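Local coordinates for branched-chain alpha-ketoacid decarboxylase (Lactococcus lactis, PDB 2VBF), which probably decarboxylates branched-chain and aromatic alpha-keto acids to aldehydes, using thiamine diphosphate and a magnesium ion, at residues A111-V116 with E179-Y184; I240-E245 with F341-V346; I473-N478 with Y543-V548. All coordinates share one frame; numbering follows the deposited sequence.

Interaction 1: A111-V116 with E179-Y184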
loop_
_atom_site.group_PDB
_atom_site.type_symbol
_atom_site.label_atom_id
_atom_site.label_comp_id
_atom_site.label_asym_id
_atom_site.label_seq_id
_atom_site.Cartn_x
_atom_site.Cartn_y
_atom_site.Cartn_z
ATOM N N ALA A 111 -9.164 -10.014 -8.942
ATOM C CA ALA A 111 -8.933 -11.450 -8.823
ATOM C C ALA A 111 -10.183 -12.201 -8.335
ATOM O O ALA A 111 -10.567 -13.212 -8.913
ATOM C CB ALA A 111 -7.733 -11.725 -7.908
ATOM N N GLU A 112 -10.810 -11.702 -7.268
ATOM C CA GLU A 112 -11.960 -12.385 -6.671
ATOM C C GLU A 112 -13.289 -11.792 -7.143
ATOM O O GLU A 112 -14.355 -12.158 -6.649
ATOM C CB GLU A 112 -11.815 -12.416 -5.149
ATOM C CG GLU A 112 -10.460 -13.074 -4.759
ATOM C CD GLU A 112 -10.429 -13.751 -3.401
ATOM O OE1 GLU A 112 -11.445 -13.739 -2.674
ATOM O OE2 GLU A 112 -9.344 -14.290 -3.070
ATOM N N ASN A 113 -13.211 -10.879 -8.114
ATOM C CA ASN A 113 -14.377 -10.422 -8.880
ATOM C C ASN A 113 -15.416 -9.649 -8.051
ATOM O O ASN A 113 -16.592 -10.042 -7.993
ATOM C CB ASN A 113 -15.025 -11.622 -9.601
ATOM C CG ASN A 113 -15.684 -11.246 -10.920
ATOM O OD1 ASN A 113 -15.278 -11.735 -11.978
ATOM N ND2 ASN A 113 -16.717 -10.408 -10.868
ATOM N N LEU A 114 -14.975 -8.563 -7.414
ATOM C CA LEU A 114 -15.865 -7.683 -6.641
ATOM C C LEU A 114 -16.094 -6.335 -7.325
ATOM O O LEU A 114 -15.157 -5.723 -7.864
ATOM C CB LEU A 114 -15.344 -7.441 -5.221
ATOM C CG LEU A 114 -15.400 -8.633 -4.264
ATOM C CD1 LEU A 114 -16.748 -9.375 -4.361
ATOM C CD2 LEU A 114 -14.232 -9.584 -4.488
ATOM N N PRO A 115 -17.366 -5.895 -7.349
ATOM C CA PRO A 115 -17.777 -4.688 -8.053
ATOM C C PRO A 115 -17.434 -3.415 -7.295
ATOM O O PRO A 115 -18.302 -2.780 -6.678
ATOM C CB PRO A 115 -19.286 -4.895 -8.244
ATOM C CG PRO A 115 -19.678 -5.729 -7.107
ATOM C CD PRO A 115 -18.514 -6.636 -6.800
ATOM N N VAL A 116 -16.157 -3.035 -7.384
ATOM C CA VAL A 116 -15.646 -1.832 -6.723
ATOM C C VAL A 116 -15.292 -0.770 -7.763
ATOM O O VAL A 116 -14.558 -1.040 -8.718
ATOM C CB VAL A 116 -14.389 -2.154 -5.872
ATOM C CG1 VAL A 116 -13.817 -0.895 -5.226
ATOM C CG2 VAL A 116 -14.712 -3.223 -4.819
ATOM N N GLU A 179 -20.000 -7.360 -15.535
ATOM C CA GLU A 179 -18.957 -8.321 -15.147
ATOM C C GLU A 179 -18.751 -8.432 -13.634
ATOM O O GLU A 179 -18.145 -9.393 -13.178
ATOM C CB GLU A 179 -17.608 -7.918 -15.755
ATOM C CG GLU A 179 -17.505 -7.921 -17.269
ATOM C CD GLU A 179 -16.071 -7.683 -17.743
ATOM O OE1 GLU A 179 -15.163 -8.473 -17.372
ATOM O OE2 GLU A 179 -15.846 -6.702 -18.483
ATOM N N ARG A 180 -19.235 -7.437 -12.887
ATOM C CA ARG A 180 -19.026 -7.290 -11.441
ATOM C C ARG A 180 -17.548 -7.275 -11.010
ATOM O O ARG A 180 -17.220 -7.630 -9.875
ATOM C CB ARG A 180 -19.843 -8.322 -10.659
ATOM C CG ARG A 180 -21.334 -8.308 -10.980
ATOM C CD ARG A 180 -22.043 -7.024 -10.560
ATOM N NE ARG A 180 -23.275 -6.871 -11.335
ATOM C CZ ARG A 180 -24.495 -7.193 -10.921
ATOM N NH1 ARG A 180 -24.705 -7.655 -9.697
ATOM N NH2 ARG A 180 -25.524 -7.040 -11.754
ATOM N N LYS A 181 -16.692 -6.813 -11.917
ATOM C CA LYS A 181 -15.265 -6.592 -11.662
ATOM C C LYS A 181 -15.021 -5.083 -11.449
ATOM O O LYS A 181 -15.856 -4.250 -11.814
ATOM C CB LYS A 181 -14.414 -7.094 -12.832
ATOM C CG LYS A 181 -14.352 -8.600 -13.014
ATOM C CD LYS A 181 -13.652 -8.933 -14.338
ATOM C CE LYS A 181 -13.128 -10.371 -14.358
ATOM N NZ LYS A 181 -14.249 -11.343 -14.553
ATOM N N PRO A 182 -13.886 -4.729 -10.815
ATOM C CA PRO A 182 -13.634 -3.310 -10.540
ATOM C C PRO A 182 -13.479 -2.445 -11.787
ATOM O O PRO A 182 -13.013 -2.901 -12.832
ATOM C CB PRO A 182 -12.349 -3.308 -9.697
ATOM C CG PRO A 182 -11.794 -4.659 -9.800
ATOM C CD PRO A 182 -12.840 -5.601 -10.272
ATOM N N VAL A 183 -13.871 -1.186 -11.645
ATOM C CA VAL A 183 -13.663 -0.195 -12.679
ATOM C C VAL A 183 -13.052 1.050 -12.060
ATOM O O VAL A 183 -12.996 1.194 -10.832
ATOM C CB VAL A 183 -14.961 0.142 -13.419
ATOM C CG1 VAL A 183 -15.522 -1.132 -14.063
ATOM C CG2 VAL A 183 -15.978 0.787 -12.468
ATOM N N TYR A 184 -12.616 1.946 -12.932
ATOM C CA TYR A 184 -11.711 3.044 -12.577
ATOM C C TYR A 184 -12.133 4.317 -13.314
ATOM O O TYR A 184 -12.303 4.306 -14.532
ATOM C CB TYR A 184 -10.305 2.602 -12.957
ATOM C CG TYR A 184 -9.163 3.601 -12.853
ATOM C CD1 TYR A 184 -8.189 3.459 -11.865
ATOM C CD2 TYR A 184 -8.979 4.605 -13.801
ATOM C CE1 TYR A 184 -7.093 4.320 -11.803
ATOM C CE2 TYR A 184 -7.882 5.461 -13.749
ATOM C CZ TYR A 184 -6.952 5.324 -12.740
ATOM O OH TYR A 184 -5.855 6.157 -12.682
#
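Asn113 and Lys181 meet where two neighbouring strands, 116-122 and 183-188, begin in the parallel sheet of the N-terminal thiamine diphosphate domain. Helix 97-111 ends in a Schellman motif with Asn113 as its C-prime residue, a place of positive phi that asparagine tolerates well. Leu114 N bonds back to Ser109 O and Asn113 N to Tyr110 O; the Asn113 side chain reaches the end of helix 165-179. Lys181 starts with its CB turned from the other segment, yet beyond it the chain comes back: CG lies 3.6 Å from Asn113 CG, CD passes near Asn113 OD1, and CE comes to 3.5 Å from Asn113 OD1. A bend at the last torsion (chi4 75°) then brings NZ to 2.8 Å from Asn113 OD1, tilted out of the carbonyl plane. A lysine suits the spot because its long methylene chain packs on the amide while its ammonium group bonds to the oxygen. On the other branch, Asn113 ND2 donates to Glu179 O at 2.9 Å, nearly straight at 171° and onto a lone pair, so the amide is held from both ends and its flip is fixed. Pro115 and Pro182, with no N-H to offer, pack against Arg180 O and Leu114 O respectively. The first bond between the two strands follows, Val183 N to Val116 O at 3.0 Å, and Pro182 CA adds a C-H contact to that same Val116 oxygen at 3.1 Å.

Interaction 2: I240-E245 with F341-V346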
loop_
_atom_site.group_PDB
_atom_site.type_symbol
_atom_site.label_atom_id
_atom_site.label_comp_id
_atom_site.label_asym_id
_atom_site.label_seq_id
_atom_site.Cartn_x
_atom_site.Cartn_y
_atom_site.Cartn_z
ATOM N N ILE A 240 -21.351 -14.948 -5.346
ATOM C CA ILE A 240 -21.265 -13.849 -4.381
ATOM C C ILE A 240 -21.090 -12.509 -5.107
ATOM O O ILE A 240 -21.723 -11.504 -4.736
ATOM C CB ILE A 240 -20.139 -14.093 -3.327
ATOM C CG1 ILE A 240 -20.437 -15.361 -2.504
ATOM C CG2 ILE A 240 -20.004 -12.889 -2.363
ATOM C CD1 ILE A 240 -19.320 -15.844 -1.583
ATOM N N SER A 241 -20.253 -12.504 -6.146
ATOM C CA SER A 241 -20.006 -11.318 -6.987
ATOM C C SER A 241 -21.294 -10.643 -7.475
ATOM O O SER A 241 -21.409 -9.415 -7.474
ATOM C CB SER A 241 -19.154 -11.706 -8.190
ATOM O OG SER A 241 -17.934 -12.295 -7.782
ATOM N N PHE A 242 -22.258 -11.469 -7.874
ATOM C CA PHE A 242 -23.526 -10.998 -8.430
ATOM C C PHE A 242 -24.660 -10.914 -7.408
ATOM O O PHE A 242 -25.783 -10.582 -7.774
ATOM C CB PHE A 242 -23.949 -11.919 -9.584
ATOM C CG PHE A 242 -23.407 -11.494 -10.909
ATOM C CD1 PHE A 242 -24.131 -10.647 -11.728
ATOM C CD2 PHE A 242 -22.144 -11.903 -11.323
ATOM C CE1 PHE A 242 -23.617 -10.226 -12.952
ATOM C CE2 PHE A 242 -21.626 -11.487 -12.546
ATOM C CZ PHE A 242 -22.362 -10.660 -13.358
ATOM N N GLY A 243 -24.391 -11.203 -6.138
ATOM C CA GLY A 243 -25.447 -11.225 -5.127
ATOM C C GLY A 243 -26.515 -12.278 -5.419
ATOM O O GLY A 243 -27.707 -12.046 -5.185
ATOM N N LEU A 244 -26.087 -13.428 -5.930
ATOM C CA LEU A 244 -26.986 -14.523 -6.307
ATOM C C LEU A 244 -27.119 -15.594 -5.221
ATOM O O LEU A 244 -27.738 -16.640 -5.448
ATOM C CB LEU A 244 -26.509 -15.158 -7.619
ATOM C CG LEU A 244 -26.766 -14.317 -8.871
ATOM C CD1 LEU A 244 -25.936 -14.815 -10.031
ATOM C CD2 LEU A 244 -28.262 -14.338 -9.227
ATOM N N GLU A 245 -26.576 -15.347 -4.027
ATOM C CA GLU A 245 -26.614 -16.359 -2.968
ATOM C C GLU A 245 -28.038 -16.781 -2.618
ATOM O O GLU A 245 -28.323 -17.982 -2.516
ATOM C CB GLU A 245 -25.912 -15.897 -1.690
ATOM C CG GLU A 245 -24.426 -15.542 -1.853
ATOM C CD GLU A 245 -24.215 -14.034 -1.957
ATOM O OE1 GLU A 245 -24.904 -13.405 -2.789
ATOM O OE2 GLU A 245 -23.386 -13.472 -1.200
ATOM N N PHE A 341 -23.571 -16.302 -23.558
ATOM C CA PHE A 341 -24.636 -16.334 -22.555
ATOM C C PHE A 341 -24.316 -15.387 -21.405
ATOM O O PHE A 341 -23.146 -15.070 -21.166
ATOM C CB PHE A 341 -24.794 -17.753 -22.002
ATOM C CG PHE A 341 -23.699 -18.142 -21.059
ATOM C CD1 PHE A 341 -23.859 -17.999 -19.686
ATOM C CD2 PHE A 341 -22.487 -18.600 -21.549
ATOM C CE1 PHE A 341 -22.834 -18.323 -18.819
ATOM C CE2 PHE A 341 -21.466 -18.928 -20.693
ATOM C CZ PHE A 341 -21.640 -18.790 -19.321
ATOM N N ASP A 342 -25.354 -14.960 -20.689
ATOM C CA ASP A 342 -25.193 -14.189 -19.455
ATOM C C ASP A 342 -25.341 -15.091 -18.226
ATOM O O ASP A 342 -26.391 -15.693 -17.999
ATOM C CB ASP A 342 -26.212 -13.051 -19.385
ATOM C CG ASP A 342 -26.008 -12.166 -18.166
ATOM O OD1 ASP A 342 -25.046 -11.364 -18.165
ATOM O OD2 ASP A 342 -26.801 -12.273 -17.214
ATOM N N PHE A 343 -24.276 -15.158 -17.434
ATOM C CA PHE A 343 -24.234 -15.933 -16.189
ATOM C C PHE A 343 -25.395 -15.615 -15.228
ATOM O O PHE A 343 -26.076 -16.519 -14.742
ATOM C CB PHE A 343 -22.878 -15.667 -15.521
ATOM C CG PHE A 343 -22.721 -16.291 -14.172
ATOM C CD1 PHE A 343 -22.467 -17.647 -14.044
ATOM C CD2 PHE A 343 -22.769 -15.510 -13.023
ATOM C CE1 PHE A 343 -22.309 -18.225 -12.795
ATOM C CE2 PHE A 343 -22.608 -16.089 -11.769
ATOM C CZ PHE A 343 -22.375 -17.440 -11.659
ATOM N N ARG A 344 -25.602 -14.334 -14.942
ATOM C CA ARG A 344 -26.671 -13.913 -14.035
ATOM C C ARG A 344 -28.030 -14.396 -14.536
ATOM O O ARG A 344 -28.824 -14.962 -13.771
ATOM C CB ARG A 344 -26.668 -12.388 -13.907
ATOM C CG ARG A 344 -27.763 -11.784 -13.031
ATOM C CD ARG A 344 -27.995 -10.336 -13.426
ATOM N NE ARG A 344 -29.044 -9.678 -12.651
ATOM C CZ ARG A 344 -29.430 -8.414 -12.834
ATOM N NH1 ARG A 344 -28.850 -7.657 -13.764
ATOM N NH2 ARG A 344 -30.397 -7.900 -12.077
ATOM N N ALA A 345 -28.277 -14.169 -15.826
ATOM C CA ALA A 345 -29.522 -14.587 -16.484
ATOM C C ALA A 345 -29.772 -16.079 -16.309
ATOM O O ALA A 345 -30.867 -16.497 -15.929
ATOM C CB ALA A 345 -29.489 -14.221 -17.972
ATOM N N VAL A 346 -28.747 -16.885 -16.553
ATOM C CA VAL A 346 -28.918 -18.331 -16.477
ATOM C C VAL A 346 -29.171 -18.773 -15.034
ATOM O O VAL A 346 -30.114 -19.519 -14.765
ATOM C CB VAL A 346 -27.740 -19.092 -17.127
ATOM C CG1 VAL A 346 -27.915 -20.588 -16.952
ATOM C CG2 VAL A 346 -27.647 -18.743 -18.614
#
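Phe242 packs against both Phe343 and Arg344, joining the end of helix 237-241 to the start of helix 343-348 without a single hydrogen bond between them. The tight part is apolar. Phe242 CD2 approaches the edge of the Phe343 ring, 4.0 Å from Phe343 CD2, with the two ring planes inclined at 59°. Leu244 slides past Phe343 in the opposite sense and sets its CD1 4.0 Å from Phe343 CE2, so Leu244 and the two rings pack as one apolar cluster. Arg344 joins it with CB and CG, CB resting 3.8 Å from Phe242 CD1. The loose side begins beyond: the extended chain, with CG anti to the backbone N (chi1 178°), carries the guanidinium onward to a long, weak ion pair with Glu204. An arginine fits such a margin, apolar at its base and charged at its tip. Asp342 is the N-cap, its short carboxylate reaching a first-turn N-H: OD2 accepts from Ala345 N at 2.8 Å. Gly243 closes helix 237-241 in a Schellman motif, where glycine, lacking a CB, takes positive phi without strain; Leu244 is the N-cap residue of helix 245-255. Ile328 touches both phenylalanine rings, and helix 212-227 packs against Phe341, Ala345 and Val346.

Interaction 3: I473-N478 with Y543-V548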
loop_
_atom_site.group_PDB
_atom_site.type_symbol
_atom_site.label_atom_id
_atom_site.label_comp_id
_atom_site.label_asym_id
_atom_site.label_seq_id
_atom_site.Cartn_x
_atom_site.Cartn_y
_atom_site.Cartn_z
ATOM N N ILE A 473 -17.063 -8.096 16.540
ATOM C CA ILE A 473 -16.325 -8.862 17.533
ATOM C C ILE A 473 -15.027 -9.310 16.847
ATOM O O ILE A 473 -15.057 -10.093 15.892
ATOM C CB ILE A 473 -17.121 -10.081 18.028
ATOM C CG1 ILE A 473 -18.484 -9.640 18.593
ATOM C CG2 ILE A 473 -16.287 -10.892 19.056
ATOM C CD1 ILE A 473 -19.451 -10.789 18.836
ATOM N N CYS A 474 -13.903 -8.773 17.314
ATOM C CA CYS A 474 -12.612 -8.979 16.678
ATOM C C CYS A 474 -11.743 -9.857 17.551
ATOM O O CYS A 474 -11.540 -9.545 18.728
ATOM C CB CYS A 474 -11.923 -7.642 16.459
ATOM S SG CYS A 474 -12.861 -6.520 15.429
ATOM N N PHE A 475 -11.255 -10.947 16.971
ATOM C CA PHE A 475 -10.341 -11.889 17.625
ATOM C C PHE A 475 -8.970 -11.786 16.973
ATOM O O PHE A 475 -8.838 -12.046 15.776
ATOM C CB PHE A 475 -10.833 -13.326 17.501
ATOM C CG PHE A 475 -12.125 -13.592 18.204
ATOM C CD1 PHE A 475 -12.141 -13.892 19.563
ATOM C CD2 PHE A 475 -13.319 -13.549 17.512
ATOM C CE1 PHE A 475 -13.334 -14.148 20.212
ATOM C CE2 PHE A 475 -14.525 -13.792 18.155
ATOM C CZ PHE A 475 -14.535 -14.097 19.505
ATOM N N ILE A 476 -7.964 -11.419 17.759
ATOM C CA ILE A 476 -6.577 -11.301 17.276
ATOM C C ILE A 476 -5.813 -12.532 17.766
ATOM O O ILE A 476 -5.683 -12.743 18.981
ATOM C CB ILE A 476 -5.876 -10.008 17.778
ATOM C CG1 ILE A 476 -6.657 -8.747 17.375
ATOM C CG2 ILE A 476 -4.433 -9.939 17.247
ATOM C CD1 ILE A 476 -7.844 -8.416 18.242
ATOM N N ILE A 477 -5.313 -13.346 16.833
ATOM C CA ILE A 477 -4.584 -14.554 17.205
ATOM C C ILE A 477 -3.105 -14.237 17.423
ATOM O O ILE A 477 -2.325 -14.159 16.494
ATOM C CB ILE A 477 -4.763 -15.697 16.203
ATOM C CG1 ILE A 477 -6.256 -16.020 16.046
ATOM C CG2 ILE A 477 -3.981 -16.912 16.655
ATOM C CD1 ILE A 477 -6.557 -17.179 15.134
ATOM N N ASN A 478 -2.741 -14.052 18.687
ATOM C CA ASN A 478 -1.362 -13.802 19.032
ATOM C C ASN A 478 -0.667 -15.145 19.235
ATOM O O ASN A 478 -0.787 -15.761 20.305
ATOM C CB ASN A 478 -1.274 -12.930 20.284
ATOM C CG ASN A 478 0.154 -12.731 20.749
ATOM O OD1 ASN A 478 1.089 -13.330 20.206
ATOM N ND2 ASN A 478 0.333 -11.902 21.763
ATOM N N TYR A 543 -15.921 -5.544 20.391
ATOM C CA TYR A 543 -15.070 -6.374 21.227
ATOM C C TYR A 543 -13.727 -6.606 20.534
ATOM O O TYR A 543 -13.680 -6.856 19.327
ATOM C CB TYR A 543 -15.772 -7.685 21.598
ATOM C CG TYR A 543 -16.727 -7.451 22.734
ATOM C CD1 TYR A 543 -17.887 -6.703 22.539
ATOM C CD2 TYR A 543 -16.452 -7.914 24.016
ATOM C CE1 TYR A 543 -18.761 -6.441 23.588
ATOM C CE2 TYR A 543 -17.321 -7.661 25.071
ATOM C CZ TYR A 543 -18.473 -6.929 24.849
ATOM O OH TYR A 543 -19.328 -6.667 25.892
ATOM N N TRP A 544 -12.655 -6.477 21.314
ATOM C CA TRP A 544 -11.281 -6.592 20.832
ATOM C C TRP A 544 -10.558 -7.606 21.724
ATOM O O TRP A 544 -10.142 -7.291 22.843
ATOM C CB TRP A 544 -10.618 -5.228 20.899
ATOM C CG TRP A 544 -9.304 -5.128 20.200
ATOM C CD1 TRP A 544 -8.054 -5.193 20.764
ATOM C CD2 TRP A 544 -9.098 -4.920 18.796
ATOM N NE1 TRP A 544 -7.097 -5.036 19.795
ATOM C CE2 TRP A 544 -7.705 -4.874 18.579
ATOM C CE3 TRP A 544 -9.957 -4.782 17.701
ATOM C CZ2 TRP A 544 -7.148 -4.688 17.309
ATOM C CZ3 TRP A 544 -9.405 -4.595 16.442
ATOM C CH2 TRP A 544 -8.007 -4.548 16.260
ATOM N N ILE A 545 -10.440 -8.830 21.222
ATOM C CA ILE A 545 -10.086 -9.975 22.032
ATOM C C ILE A 545 -8.777 -10.576 21.566
ATOM O O ILE A 545 -8.705 -11.176 20.487
ATOM C CB ILE A 545 -11.198 -11.043 21.969
ATOM C CG1 ILE A 545 -12.524 -10.459 22.468
ATOM C CG2 ILE A 545 -10.805 -12.292 22.758
ATOM C CD1 ILE A 545 -13.743 -11.218 21.952
ATOM N N GLU A 546 -7.745 -10.433 22.400
ATOM C CA GLU A 546 -6.447 -11.016 22.099
ATOM C C GLU A 546 -6.445 -12.476 22.550
ATOM O O GLU A 546 -6.547 -12.762 23.749
ATOM C CB GLU A 546 -5.327 -10.218 22.778
ATOM C CG GLU A 546 -3.931 -10.812 22.548
ATOM C CD GLU A 546 -2.824 -10.015 23.200
ATOM O OE1 GLU A 546 -3.093 -8.904 23.711
ATOM O OE2 GLU A 546 -1.675 -10.510 23.175
ATOM N N LEU A 547 -6.354 -13.393 21.586
ATOM C CA LEU A 547 -6.235 -14.830 21.865
ATOM C C LEU A 547 -4.768 -15.204 21.874
ATOM O O LEU A 547 -4.042 -14.892 20.927
ATOM C CB LEU A 547 -6.957 -15.662 20.802
ATOM C CG LEU A 547 -8.431 -15.334 20.553
ATOM C CD1 LEU A 547 -8.977 -16.230 19.445
ATOM C CD2 LEU A 547 -9.264 -15.482 21.841
ATOM N N VAL A 548 -4.321 -15.882 22.934
ATOM C CA VAL A 548 -2.946 -16.358 22.989
ATOM C C VAL A 548 -2.890 -17.846 22.634
ATOM O O VAL A 548 -3.553 -18.682 23.260
ATOM C CB VAL A 548 -2.284 -16.092 24.367
ATOM C CG1 VAL A 548 -0.832 -16.558 24.342
ATOM C CG2 VAL A 548 -2.366 -14.609 24.713
#
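Ile476 and Trp544 lie on adjacent strands, 473-478 and 542-548, the fourth and fifth across the six-stranded parallel sheet of the C-terminal thiamine diphosphate domain. The backbones are paired throughout in parallel register, N-H groups and carbonyls alternating between partners: Cys474 N bonds to Tyr543 O at 2.8 Å, Ile545 N to Cys474 O, and the pattern runs on to Asn478 N and Leu547 O at 2.7 Å. The strand directions diverge by 25°, the twist expected of such a sheet. Apolar side chains cover one face and part of the other. Beneath helix 525-537, Ile545 CD1 presses to 3.4 Å from Phe475 CE1, beside Ile473 and Leu547; large apolar residues, several beta-branched, suit a buried strand. On the reverse face Ile476 CD1, bent over by chi2 of 80°, sits over the indole in a CH-pi contact, 3.6 Å from Trp544 CE2, while Cys474 CB touches the benzo ring at Trp544 CE3 (3.7 Å). Trp544 NE1 bonds to Tyr503 O. With the indole cut back to an alanine, Ile476 CD1 and Cys474 CB would probably lose the ring they pack on, and Tyr503 O its donor. The polar pair lies near the magnesium ligand Asp452. Each carboxylate oxygen of buried Glu546 finds an N-H, OE1 that of Ser504; an amide suits Asn478 because OD1 accepts from Asp480 N while ND2 donates in its own plane to the anti side of Glu546 OE2, 2.8 Å away.

The three contacts follow one another along the chain, each closing before the next opens, and fall in its N-terminal, central and C-terminal domains. Interactions 1 and 2 adjoin, their centres 14 Å apart: Asn113 O probably accepts from Ser241 OG at 2.6 Å, and Arg180 CG packs 3.5 Å from Phe242 CZ, so the end of helix 97-111 and the turn before strand 183-188 meet the central domain. Interaction 3 stands apart, its centre about 31 and 36 Å from theirs, within a separate parallel sheet, whose strand 473-478 runs straight into the magnesium ligands Asn479 and Gly481. Interactions 1 and 2 thus meet at a domain junction, while interaction 3 pairs two strands within the C-terminal cofactor-binding domain.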